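Local coordinates for thiosulfate sulfurtransferase RDL2, mitochondrial (PDB 6K6R), which transfers the sulfane sulfur of thiosulfate to cyanide, yielding thiocyanate and sulfite, as a single-domain rhodanese of yeast mitochondria, at residues I69-L80 / F87-P96. Numbering follows the deposited sequence.
Sequences INIPVNSAPGAL and FHKVFQFAKP
Three phenylalanines, Phe87, Phe91 and Phe93, meet the aliphatic side chains of residues 69-80 and supply most of this largely apolar contact. Ile69 lies over one face of the Phe93 ring in a CH-pi contact, its CB 4.2 Å from the ring centroid and 24° off the normal; Phe91 CB rests on the opposite face, toward the rim. At the edge of the same ring, near its plane, come Asn70 O and CG1 of Ile71. The ethyl arm of Ile71 serves two rings in succession: with CG1 set anti to its carbonyl carbon (chi1 -58°), CG1 lies 3.9 Å from Phe93 CZ while CD1 continues to the edge of Phe87, 3.7 Å from its CZ. The Ala79 carbonyl oxygen also sits at the Phe87 ring edge. The outer end of the Phe91 ring meets Pro72 CD and Ala79 CB obliquely, Ala79 CB 3.4 Å from its CZ, while Ala76 CB comes to its edge. The Leu80 and Pro96 side chains cross at about a right angle, Leu80 CD2 4.0 Å from Pro96 CG.

One hydrogen bond joins the segments: Lys95 NZ donates to Leu80 O (3.1 Å) from 60° above the carbonyl plane. A second acceptor, Leu82 O, also holds this ammonium, so the lysine bridges two carbonyls of the connection leading into helix 84-91.

The contact thus folds the link after edge strand 69-70 against the end of helix 84-91 and the loop that follows, beside the parallel sheet of the rhodanese fold. Ile69 and Ile71 also pack on Val52 and Pro96 on Leu50, both of the adjacent strand 49-53, while Leu80 touches Ala119 of helix 111-121.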
loop_
_atom_site.group_PDB
_atom_site.type_symbol
_atom_site.label_atom_id
_atom_site.label_comp_id
_atom_site.label_asym_id
_atom_site.label_seq_id
_atom_site.Cartn_x
_atom_site.Cartn_y
_atom_site.Cartn_z
ATOM N N ILE A 69 -1.421 -5.061 2.760
ATOM C CA ILE A 69 -0.235 -5.861 2.478
ATOM C C ILE A 69 0.983 -4.984 2.732
ATOM O O ILE A 69 0.949 -3.774 2.482
ATOM C CB ILE A 69 -0.238 -6.411 1.038
ATOM C CG1 ILE A 69 -0.270 -5.273 0.016
ATOM C CG2 ILE A 69 -1.416 -7.353 0.829
ATOM C CD1 ILE A 69 -0.023 -5.725 -1.411
ATOM N N ASN A 70 2.051 -5.590 3.248
ATOM C CA ASN A 70 3.256 -4.861 3.628
ATOM C C ASN A 70 4.316 -5.068 2.553
ATOM O O ASN A 70 4.803 -6.186 2.355
ATOM C CB ASN A 70 3.763 -5.320 4.994
ATOM C CG ASN A 70 4.996 -4.557 5.447
ATOM O OD1 ASN A 70 5.815 -5.074 6.203
ATOM N ND2 ASN A 70 5.128 -3.315 4.988
ATOM N N ILE A 71 4.661 -3.991 1.855
ATOM C CA ILE A 71 5.762 -3.995 0.896
ATOM C C ILE A 71 6.710 -2.867 1.285
ATOM O O ILE A 71 6.506 -1.716 0.870
ATOM C CB ILE A 71 5.256 -3.847 -0.547
ATOM C CG1 ILE A 71 4.274 -4.972 -0.888
ATOM C CG2 ILE A 71 6.418 -3.854 -1.525
ATOM C CD1 ILE A 71 3.866 -5.007 -2.346
ATOM N N PRO A 72 7.744 -3.142 2.080
ATOM C CA PRO A 72 8.597 -2.057 2.585
ATOM C C PRO A 72 9.451 -1.463 1.473
ATOM O O PRO A 72 10.174 -2.177 0.775
ATOM C CB PRO A 72 9.450 -2.743 3.657
ATOM C CG PRO A 72 9.482 -4.179 3.256
ATOM C CD PRO A 72 8.194 -4.470 2.532
ATOM N N VAL A 73 9.360 -0.142 1.316
ATOM C CA VAL A 73 10.048 0.526 0.217
ATOM C C VAL A 73 11.533 0.694 0.523
ATOM O O VAL A 73 12.379 0.548 -0.366
ATOM C CB VAL A 73 9.363 1.873 -0.092
ATOM C CG1 VAL A 73 9.209 2.706 1.174
ATOM C CG2 VAL A 73 10.130 2.639 -1.159
ATOM N N ASN A 74 11.878 0.991 1.778
ATOM C CA ASN A 74 13.283 1.140 2.144
ATOM C C ASN A 74 14.026 -0.185 2.020
ATOM O O ASN A 74 15.126 -0.243 1.458
ATOM C CB ASN A 74 13.405 1.689 3.566
ATOM C CG ASN A 74 13.145 3.179 3.642
ATOM O OD1 ASN A 74 13.182 3.881 2.632
ATOM N ND2 ASN A 74 12.880 3.671 4.846
ATOM N N SER A 75 13.440 -1.265 2.540
ATOM C CA SER A 75 14.111 -2.561 2.508
ATOM C C SER A 75 14.140 -3.137 1.098
ATOM O O SER A 75 15.199 -3.534 0.601
ATOM C CB SER A 75 13.429 -3.532 3.473
ATOM O OG SER A 75 13.699 -3.185 4.820
ATOM N N ALA A 76 12.984 -3.195 0.437
ATOM C CA ALA A 76 12.851 -3.828 -0.876
ATOM C C ALA A 76 12.164 -2.876 -1.845
ATOM O O ALA A 76 10.964 -3.010 -2.121
ATOM C CB ALA A 76 12.086 -5.148 -0.773
ATOM N N PRO A 77 12.898 -1.900 -2.388
ATOM C CA PRO A 77 12.294 -0.995 -3.380
ATOM C C PRO A 77 11.996 -1.664 -4.710
ATOM O O PRO A 77 11.097 -1.205 -5.424
ATOM C CB PRO A 77 13.345 0.112 -3.534
ATOM C CG PRO A 77 14.630 -0.531 -3.134
ATOM C CD PRO A 77 14.290 -1.536 -2.074
ATOM N N GLY A 78 12.708 -2.730 -5.067
ATOM C CA GLY A 78 12.422 -3.450 -6.292
ATOM C C GLY A 78 11.489 -4.626 -6.083
ATOM O O GLY A 78 11.461 -5.554 -6.897
ATOM N N ALA A 79 10.712 -4.590 -4.997
ATOM C CA ALA A 79 9.837 -5.711 -4.662
ATOM C C ALA A 79 8.815 -5.971 -5.762
ATOM O O ALA A 79 8.655 -7.108 -6.221
ATOM C CB ALA A 79 9.136 -5.445 -3.332
ATOM N N LEU A 80 8.113 -4.926 -6.202
ATOM C CA LEU A 80 7.083 -5.090 -7.223
ATOM C C LEU A 80 7.653 -5.424 -8.596
ATOM O O LEU A 80 6.875 -5.588 -9.543
ATOM C CB LEU A 80 6.221 -3.830 -7.303
ATOM C CG LEU A 80 5.187 -3.703 -6.182
ATOM C CD1 LEU A 80 4.543 -2.329 -6.186
ATOM C CD2 LEU A 80 4.134 -4.796 -6.297
ATOM N N PHE A 87 8.457 -13.498 -5.393
ATOM C CA PHE A 87 7.668 -12.542 -4.623
ATOM C C PHE A 87 6.867 -13.250 -3.541
ATOM O O PHE A 87 6.819 -12.794 -2.393
ATOM C CB PHE A 87 6.740 -11.751 -5.548
ATOM C CG PHE A 87 6.090 -10.557 -4.892
ATOM C CD1 PHE A 87 4.991 -10.713 -4.061
ATOM C CD2 PHE A 87 6.574 -9.278 -5.115
ATOM C CE1 PHE A 87 4.393 -9.622 -3.463
ATOM C CE2 PHE A 87 5.977 -8.180 -4.518
ATOM C CZ PHE A 87 4.886 -8.354 -3.692
ATOM N N HIS A 88 6.232 -14.372 -3.889
ATOM C CA HIS A 88 5.456 -15.117 -2.906
ATOM C C HIS A 88 6.347 -15.748 -1.846
ATOM O O HIS A 88 5.929 -15.888 -0.694
ATOM C CB HIS A 88 4.617 -16.190 -3.596
ATOM C CG HIS A 88 3.540 -16.760 -2.728
ATOM N ND1 HIS A 88 3.800 -17.635 -1.695
ATOM C CD2 HIS A 88 2.199 -16.569 -2.729
ATOM C CE1 HIS A 88 2.666 -17.964 -1.102
ATOM N NE2 HIS A 88 1.680 -17.331 -1.711
ATOM N N LYS A 89 7.569 -16.136 -2.210
ATOM C CA LYS A 89 8.466 -16.728 -1.225
ATOM C C LYS A 89 9.030 -15.669 -0.285
ATOM O O LYS A 89 9.227 -15.930 0.907
ATOM C CB LYS A 89 9.594 -17.481 -1.928
ATOM C CG LYS A 89 9.190 -18.837 -2.505
ATOM C CD LYS A 89 8.196 -19.569 -1.608
ATOM C CE LYS A 89 6.840 -19.730 -2.283
ATOM N NZ LYS A 89 5.839 -20.345 -1.367
ATOM N N VAL A 90 9.289 -14.467 -0.801
ATOM C CA VAL A 90 9.893 -13.422 0.016
ATOM C C VAL A 90 8.860 -12.790 0.944
ATOM O O VAL A 90 9.158 -12.489 2.104
ATOM C CB VAL A 90 10.570 -12.374 -0.887
ATOM C CG1 VAL A 90 10.948 -11.137 -0.087
ATOM C CG2 VAL A 90 11.802 -12.967 -1.554
ATOM N N PHE A 91 7.630 -12.591 0.461
ATOM C CA PHE A 91 6.619 -11.862 1.215
ATOM C C PHE A 91 5.484 -12.726 1.748
ATOM O O PHE A 91 4.745 -12.263 2.623
ATOM C CB PHE A 91 6.021 -10.742 0.352
ATOM C CG PHE A 91 7.022 -9.707 -0.070
ATOM C CD1 PHE A 91 7.471 -8.755 0.829
ATOM C CD2 PHE A 91 7.520 -9.691 -1.361
ATOM C CE1 PHE A 91 8.395 -7.803 0.448
ATOM C CE2 PHE A 91 8.443 -8.742 -1.749
ATOM C CZ PHE A 91 8.882 -7.798 -0.842
ATOM N N GLN A 92 5.325 -13.949 1.242
ATOM C CA GLN A 92 4.277 -14.874 1.687
ATOM C C GLN A 92 2.877 -14.332 1.399
ATOM O O GLN A 92 1.945 -14.512 2.187
ATOM C CB GLN A 92 4.436 -15.236 3.165
ATOM C CG GLN A 92 5.365 -16.416 3.391
ATOM C CD GLN A 92 5.039 -17.591 2.484
ATOM O OE1 GLN A 92 5.886 -18.052 1.718
ATOM N NE2 GLN A 92 3.809 -18.083 2.572
ATOM N N PHE A 93 2.733 -13.655 0.263
ATOM C CA PHE A 93 1.433 -13.435 -0.351
ATOM C C PHE A 93 1.647 -13.279 -1.850
ATOM O O PHE A 93 2.777 -13.135 -2.324
ATOM C CB PHE A 93 0.688 -12.232 0.253
ATOM C CG PHE A 93 1.438 -10.929 0.176
ATOM C CD1 PHE A 93 1.439 -10.176 -0.987
ATOM C CD2 PHE A 93 2.109 -10.439 1.284
ATOM C CE1 PHE A 93 2.116 -8.972 -1.051
ATOM C CE2 PHE A 93 2.787 -9.235 1.227
ATOM C CZ PHE A 93 2.791 -8.501 0.057
ATOM N N ALA A 94 0.548 -13.320 -2.595
ATOM C CA ALA A 94 0.635 -13.312 -4.048
ATOM C C ALA A 94 1.090 -11.951 -4.560
ATOM O O ALA A 94 0.684 -10.906 -4.043
ATOM C CB ALA A 94 -0.715 -13.678 -4.664
ATOM N N LYS A 95 1.943 -11.969 -5.575
ATOM C CA LYS A 95 2.312 -10.743 -6.263
ATOM C C LYS A 95 1.071 -10.172 -6.937
ATOM O O LYS A 95 0.471 -10.850 -7.785
ATOM C CB LYS A 95 3.411 -10.996 -7.292
ATOM C CG LYS A 95 3.671 -9.813 -8.215
ATOM C CD LYS A 95 5.086 -9.835 -8.773
ATOM C CE LYS A 95 5.121 -9.304 -10.198
ATOM N NZ LYS A 95 6.355 -8.517 -10.473
ATOM N N PRO A 96 0.645 -8.962 -6.589
ATOM C CA PRO A 96 -0.614 -8.428 -7.118
ATOM C C PRO A 96 -0.583 -8.339 -8.632
ATOM O O PRO A 96 0.440 -7.956 -9.220
ATOM C CB PRO A 96 -0.709 -7.033 -6.481
ATOM C CG PRO A 96 0.672 -6.720 -5.997
ATOM C CD PRO A 96 1.295 -8.031 -5.651
#